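Local coordinates for probable signal peptide protein (Ralstonia solanacearum, PDB 2QGU), which binds phospholipid, here a dipalmitoyl phosphatidylethanolamine, and as an MlaC-family protein probably ferries such lipids across the periplasm, at residues Q93-R107 and V191-L205. The protein carries 13 engineered substitutions. Sequence-based numbering, arbitrary orientation. Where two conformers were deposited one is given.
Sequences QQQQIQDGFKSLLIR and VGGLVQFLDERNAQL. Engineered in segment 93-107: S103 (natural residue Thr), I106 (natural residue Val). Engineered in segment 191-205: G192 (natural residue Ser).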
loop_
_atom_site.group_PDB
_atom_site.type_symbol
_atom_site.label_atom_id
_atom_site.label_comp_id
_atom_site.label_asym_id
_atom_site.label_seq_id
_atom_site.Cartn_x
_atom_site.Cartn_y
_atom_site.Cartn_z
ATOM N N GLN A 93 -10.483 3.461 17.356
ATOM C CA GLN A 93 -10.832 3.910 16.005
ATOM C C GLN A 93 -9.627 3.921 15.080
ATOM O O GLN A 93 -9.738 3.536 13.917
ATOM C CB GLN A 93 -11.485 5.285 16.034
ATOM C CG GLN A 93 -12.948 5.239 16.442
ATOM C CD GLN A 93 -13.544 6.610 16.628
ATOM O OE1 GLN A 93 -12.864 7.553 17.039
ATOM N NE2 GLN A 93 -14.830 6.732 16.322
ATOM N N GLN A 94 -8.479 4.346 15.602
ATOM C CA GLN A 94 -7.246 4.370 14.817
ATOM C C GLN A 94 -6.879 2.976 14.318
ATOM O O GLN A 94 -6.508 2.805 13.160
ATOM C CB GLN A 94 -6.097 4.971 15.628
ATOM C CG GLN A 94 -6.176 6.482 15.783
ATOM C CD GLN A 94 -5.097 7.038 16.689
ATOM O OE1 GLN A 94 -4.391 6.289 17.367
ATOM N NE2 GLN A 94 -4.960 8.357 16.704
ATOM N N GLN A 95 -7.008 1.975 15.184
ATOM C CA GLN A 95 -6.742 0.593 14.796
ATOM C C GLN A 95 -7.772 0.081 13.786
ATOM O O GLN A 95 -7.411 -0.541 12.784
ATOM C CB GLN A 95 -6.691 -0.322 16.026
ATOM C CG GLN A 95 -6.167 -1.719 15.718
ATOM C CD GLN A 95 -4.754 -1.698 15.166
ATOM O OE1 GLN A 95 -4.513 -2.078 14.013
ATOM N NE2 GLN A 95 -3.814 -1.237 15.978
ATOM N N GLN A 96 -9.052 0.353 14.039
ATOM C CA GLN A 96 -10.120 -0.083 13.136
ATOM C C GLN A 96 -9.969 0.519 11.746
ATOM O O GLN A 96 -10.180 -0.169 10.745
ATOM C CB GLN A 96 -11.495 0.269 13.705
ATOM C CG GLN A 96 -11.836 -0.487 14.980
ATOM C CD GLN A 96 -13.117 -0.017 15.632
ATOM O OE1 GLN A 96 -13.679 1.016 15.274
ATOM N NE2 GLN A 96 -13.583 -0.781 16.610
ATOM N N ILE A 97 -9.617 1.803 11.700
ATOM C CA ILE A 97 -9.404 2.498 10.427
ATOM C C ILE A 97 -8.191 1.952 9.667
ATOM O O ILE A 97 -8.280 1.711 8.464
ATOM C CB ILE A 97 -9.362 4.035 10.615
ATOM C CG1 ILE A 97 -10.758 4.538 10.999
ATOM C CG2 ILE A 97 -8.888 4.744 9.339
ATOM C CD1 ILE A 97 -10.795 5.926 11.606
ATOM N N GLN A 98 -7.075 1.750 10.362
ATOM C CA GLN A 98 -5.917 1.128 9.721
ATOM C C GLN A 98 -6.271 -0.243 9.142
ATOM O O GLN A 98 -5.935 -0.541 7.995
ATOM C CB GLN A 98 -4.728 1.013 10.678
ATOM C CG GLN A 98 -3.457 0.560 9.965
ATOM C CD GLN A 98 -2.279 0.282 10.885
ATOM O OE1 GLN A 98 -1.394 -0.500 10.537
ATOM N NE2 GLN A 98 -2.254 0.921 12.047
ATOM N N ASP A 99 -6.959 -1.066 9.930
ATOM C CA ASP A 99 -7.331 -2.408 9.493
ATOM C C ASP A 99 -8.302 -2.377 8.312
ATOM O O ASP A 99 -8.149 -3.135 7.353
ATOM C CB ASP A 99 -7.924 -3.211 10.654
ATOM C CG ASP A 99 -6.906 -3.522 11.743
ATOM O OD1 ASP A 99 -5.695 -3.295 11.535
ATOM O OD2 ASP A 99 -7.322 -4.003 12.819
ATOM N N GLY A 100 -9.289 -1.484 8.374
ATOM C CA GLY A 100 -10.280 -1.366 7.301
ATOM C C GLY A 100 -9.692 -0.809 6.016
ATOM O O GLY A 100 -10.051 -1.244 4.922
ATOM N N PHE A 101 -8.802 0.170 6.158
ATOM C CA PHE A 101 -8.088 0.768 5.029
ATOM C C PHE A 101 -7.159 -0.269 4.373
ATOM O O PHE A 101 -7.155 -0.419 3.147
ATOM C CB PHE A 101 -7.340 2.012 5.540
ATOM C CG PHE A 101 -6.628 2.832 4.483
ATOM C CD1 PHE A 101 -7.037 2.853 3.151
ATOM C CD2 PHE A 101 -5.568 3.648 4.869
ATOM C CE1 PHE A 101 -6.359 3.640 2.215
ATOM C CE2 PHE A 101 -4.887 4.435 3.946
ATOM C CZ PHE A 101 -5.285 4.434 2.621
ATOM N N LYS A 102 -6.420 -1.017 5.191
ATOM C CA LYS A 102 -5.568 -2.099 4.688
ATOM C C LYS A 102 -6.389 -3.135 3.917
ATOM O O LYS A 102 -6.035 -3.516 2.804
ATOM C CB LYS A 102 -4.806 -2.752 5.832
ATOM C CG LYS A 102 -3.954 -3.934 5.425
ATOM C CD LYS A 102 -3.238 -4.505 6.634
ATOM C CE LYS A 102 -2.700 -5.884 6.346
ATOM N NZ LYS A 102 -2.393 -6.591 7.622
ATOM N N SER A 103 -7.492 -3.586 4.507
ATOM C CA SER A 103 -8.375 -4.528 3.828
ATOM C C SER A 103 -8.904 -3.971 2.504
ATOM O O SER A 103 -8.946 -4.686 1.505
ATOM C CB SER A 103 -9.532 -4.920 4.752
ATOM O OG SER A 103 -10.525 -5.651 4.048
ATOM N N LEU A 104 -9.290 -2.694 2.513
ATOM C CA LEU A 104 -9.799 -2.006 1.328
ATOM C C LEU A 104 -8.787 -2.035 0.181
ATOM O O LEU A 104 -9.135 -2.351 -0.957
ATOM C CB LEU A 104 -10.184 -0.562 1.692
ATOM C CG LEU A 104 -10.560 0.472 0.623
ATOM C CD1 LEU A 104 -11.847 0.104 -0.079
ATOM C CD2 LEU A 104 -10.691 1.853 1.247
ATOM N N LEU A 105 -7.534 -1.724 0.496
ATOM C CA LEU A 105 -6.458 -1.738 -0.500
ATOM C C LEU A 105 -6.128 -3.141 -1.003
ATOM O O LEU A 105 -5.963 -3.339 -2.203
ATOM C CB LEU A 105 -5.201 -1.050 0.034
ATOM C CG LEU A 105 -5.323 0.447 0.314
ATOM C CD1 LEU A 105 -3.979 0.958 0.809
ATOM C CD2 LEU A 105 -5.769 1.220 -0.931
ATOM N N ILE A 106 -6.044 -4.114 -0.094
ATOM C CA ILE A 106 -5.731 -5.480 -0.502
ATOM C C ILE A 106 -6.828 -5.992 -1.441
ATOM O O ILE A 106 -6.534 -6.538 -2.503
ATOM C CB ILE A 106 -5.529 -6.438 0.704
ATOM C CG1 ILE A 106 -4.345 -5.990 1.568
ATOM C CG2 ILE A 106 -5.322 -7.878 0.220
ATOM C CD1 ILE A 106 -4.171 -6.803 2.848
ATOM N N ARG A 107 -8.090 -5.795 -1.064
ATOM C CA ARG A 107 -9.213 -6.226 -1.897
ATOM C C ARG A 107 -9.255 -5.518 -3.252
ATOM O O ARG A 107 -9.627 -6.119 -4.258
ATOM C CB ARG A 107 -10.537 -6.039 -1.151
ATOM C CG ARG A 107 -10.674 -6.937 0.063
ATOM C CD ARG A 107 -11.911 -6.581 0.900
ATOM N NE ARG A 107 -11.974 -7.431 2.088
ATOM C CZ ARG A 107 -12.513 -8.647 2.118
ATOM N NH1 ARG A 107 -13.054 -9.167 1.024
ATOM N NH2 ARG A 107 -12.505 -9.348 3.244
ATOM N N VAL A 191 -15.182 11.150 12.588
ATOM C CA VAL A 191 -14.382 9.927 12.446
ATOM C C VAL A 191 -15.242 8.668 12.433
ATOM O O VAL A 191 -14.941 7.705 11.724
ATOM C CB VAL A 191 -13.316 9.834 13.567
ATOM C CG1 VAL A 191 -12.649 8.457 13.582
ATOM C CG2 VAL A 191 -12.277 10.942 13.397
ATOM N N GLY A 192 -16.315 8.672 13.220
ATOM C CA GLY A 192 -17.269 7.576 13.195
ATOM C C GLY A 192 -17.836 7.351 11.804
ATOM O O GLY A 192 -18.047 6.206 11.386
ATOM N N GLY A 193 -18.064 8.448 11.082
ATOM C CA GLY A 193 -18.526 8.395 9.694
ATOM C C GLY A 193 -17.544 7.677 8.785
ATOM O O GLY A 193 -17.948 6.923 7.896
ATOM N N LEU A 194 -16.256 7.906 9.015
ATOM C CA LEU A 194 -15.223 7.237 8.233
ATOM C C LEU A 194 -15.188 5.729 8.487
ATOM O O LEU A 194 -15.045 4.940 7.547
ATOM C CB LEU A 194 -13.849 7.867 8.482
ATOM C CG LEU A 194 -12.705 7.221 7.694
ATOM C CD1 LEU A 194 -12.947 7.301 6.182
ATOM C CD2 LEU A 194 -11.382 7.843 8.037
ATOM N N VAL A 195 -15.324 5.327 9.750
ATOM C CA VAL A 195 -15.400 3.906 10.090
ATOM C C VAL A 195 -16.574 3.248 9.353
ATOM O O VAL A 195 -16.427 2.183 8.753
ATOM C CB VAL A 195 -15.521 3.692 11.623
ATOM C CG1 VAL A 195 -15.734 2.210 11.969
ATOM C CG2 VAL A 195 -14.290 4.234 12.346
ATOM N N GLN A 196 -17.731 3.904 9.391
ATOM C CA GLN A 196 -18.920 3.440 8.677
ATOM C C GLN A 196 -18.657 3.300 7.173
ATOM O O GLN A 196 -19.017 2.289 6.564
ATOM C CB GLN A 196 -20.077 4.411 8.932
ATOM C CG GLN A 196 -21.412 4.020 8.309
ATOM C CD GLN A 196 -22.462 5.104 8.482
ATOM O OE1 GLN A 196 -22.285 6.236 8.024
ATOM N NE2 GLN A 196 -23.561 4.762 9.144
ATOM N N PHE A 197 -18.029 4.317 6.586
ATOM C CA PHE A 197 -17.689 4.322 5.164
ATOM C C PHE A 197 -16.761 3.164 4.799
ATOM O O PHE A 197 -16.979 2.481 3.792
ATOM C CB PHE A 197 -17.057 5.667 4.794
ATOM C CG PHE A 197 -16.468 5.721 3.407
ATOM C CD1 PHE A 197 -17.285 5.905 2.293
ATOM C CD2 PHE A 197 -15.091 5.637 3.222
ATOM C CE1 PHE A 197 -16.738 5.977 1.016
ATOM C CE2 PHE A 197 -14.537 5.708 1.945
ATOM C CZ PHE A 197 -15.362 5.881 0.843
ATOM N N LEU A 198 -15.727 2.946 5.609
ATOM C CA LEU A 198 -14.800 1.847 5.330
ATOM C C LEU A 198 -15.495 0.491 5.402
ATOM O O LEU A 198 -15.231 -0.385 4.583
ATOM C CB LEU A 198 -13.567 1.912 6.234
ATOM C CG LEU A 198 -12.611 3.077 5.940
ATOM C CD1 LEU A 198 -11.518 3.141 6.998
ATOM C CD2 LEU A 198 -11.992 2.980 4.549
ATOM N N ASP A 199 -16.408 0.336 6.362
ATOM C CA ASP A 199 -17.225 -0.872 6.446
ATOM C C ASP A 199 -18.041 -1.074 5.168
ATOM O O ASP A 199 -18.082 -2.178 4.613
ATOM C CB ASP A 199 -18.143 -0.818 7.670
ATOM C CG ASP A 199 -17.395 -0.991 8.982
ATOM O OD1 ASP A 199 -16.171 -1.260 8.965
ATOM O OD2 ASP A 199 -18.036 -0.845 10.046
ATOM N N GLU A 200 -18.666 -0.000 4.685
ATOM C CA GLU A 200 -19.424 -0.048 3.430
ATOM C C GLU A 200 -18.562 -0.456 2.236
ATOM O O GLU A 200 -18.967 -1.291 1.427
ATOM C CB GLU A 200 -20.085 1.299 3.158
ATOM C CG GLU A 200 -21.180 1.653 4.142
ATOM C CD GLU A 200 -21.606 3.105 4.045
ATOM O OE1 GLU A 200 -21.192 3.789 3.089
ATOM O OE2 GLU A 200 -22.346 3.562 4.944
ATOM N N ARG A 201 -17.370 0.130 2.138
ATOM C CA ARG A 201 -16.477 -0.148 1.017
ATOM C C ARG A 201 -16.005 -1.595 1.022
ATOM O O ARG A 201 -15.964 -2.248 -0.023
ATOM C CB ARG A 201 -15.278 0.804 1.020
ATOM C CG ARG A 201 -15.626 2.245 0.670
ATOM C CD ARG A 201 -16.079 2.395 -0.785
ATOM N NE ARG A 201 -16.698 3.700 -1.014
ATOM C CZ ARG A 201 -17.268 4.094 -2.152
ATOM N NH1 ARG A 201 -17.797 5.310 -2.235
ATOM N NH2 ARG A 201 -17.305 3.292 -3.211
ATOM N N ASN A 202 -15.658 -2.093 2.205
ATOM C CA ASN A 202 -15.224 -3.476 2.334
ATOM C C ASN A 202 -16.343 -4.459 2.043
ATOM O O ASN A 202 -16.104 -5.501 1.443
ATOM C CB ASN A 202 -14.580 -3.717 3.696
ATOM C CG ASN A 202 -13.141 -3.246 3.731
ATOM O OD1 ASN A 202 -12.304 -3.729 2.962
ATOM N ND2 ASN A 202 -12.844 -2.295 4.608
ATOM N N ALA A 203 -17.565 -4.114 2.439
ATOM C CA ALA A 203 -18.724 -4.935 2.095
ATOM C C ALA A 203 -18.959 -4.977 0.581
ATOM O O ALA A 203 -19.228 -6.039 0.023
ATOM C CB ALA A 203 -19.965 -4.444 2.826
ATOM N N GLN A 204 -18.835 -3.826 -0.075
ATOM C CA GLN A 204 -19.007 -3.730 -1.529
ATOM C C GLN A 204 -17.942 -4.524 -2.290
ATOM O O GLN A 204 -18.252 -5.200 -3.274
ATOM C CB GLN A 204 -19.010 -2.261 -1.976
ATOM C CG GLN A 204 -19.227 -2.040 -3.478
ATOM C CD GLN A 204 -20.603 -2.473 -3.955
ATOM O OE1 GLN A 204 -21.626 -1.984 -3.467
ATOM N NE2 GLN A 204 -20.634 -3.383 -4.922
ATOM N N LEU A 205 -16.693 -4.439 -1.835
ATOM C CA LEU A 205 -15.595 -5.186 -2.456
ATOM C C LEU A 205 -15.718 -6.693 -2.238
ATOM O O LEU A 205 -15.319 -7.487 -3.096
ATOM C CB LEU A 205 -14.242 -4.698 -1.933
ATOM C CG LEU A 205 -13.738 -3.342 -2.430
ATOM C CD1 LEU A 205 -12.693 -2.794 -1.482
ATOM C CD2 LEU A 205 -13.168 -3.442 -3.840
HETATM O O HOH W 1 -16.702 9.250 16.388
HETATM O O HOH W 2 -12.896 -8.600 -1.826
#
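Two roughly parallel helices, the long 91-114 and the C-terminal 191-206, pack by knobs into holes in the helical part of this MlaC-family fold; the axes of segments 93-107 and 191-205 approach to 9.5 Å at 27°. I97 enters the hole formed by V191, L194, V195 and L198. Its CG1, beside the backbone N (chi1 -69°), lies 3.8 Å from V195 CG2 and carries CD1 on to V191 CG1, while CG2 meets L198 CD1. L104 sits among L198, R201, N202 and L205, with CD2 against L198 CD2 and CD1 beside R201 CB. In return, N202 is a polar knob among G100, S103, L104 and R107. Its ND2 gives an almost straight bond (3.0 Å, 176°) to G100 O, which takes L104 N from the opposite face of its plane. S103, an engineered residue, donates OG to N202 OD1 at 2.8 Å from above the carbonyl plane; this OG also accepts a bond from R107 NE and lies in that guanidinium plane. A water joins R107 NH1 to L205 O, the latter bond weak. On helix 91-114, L105 touches the bound lipid. The N202 amide, held at ND2 and OD1, is fixed in rotation and adds directional bonds to largely apolar packing.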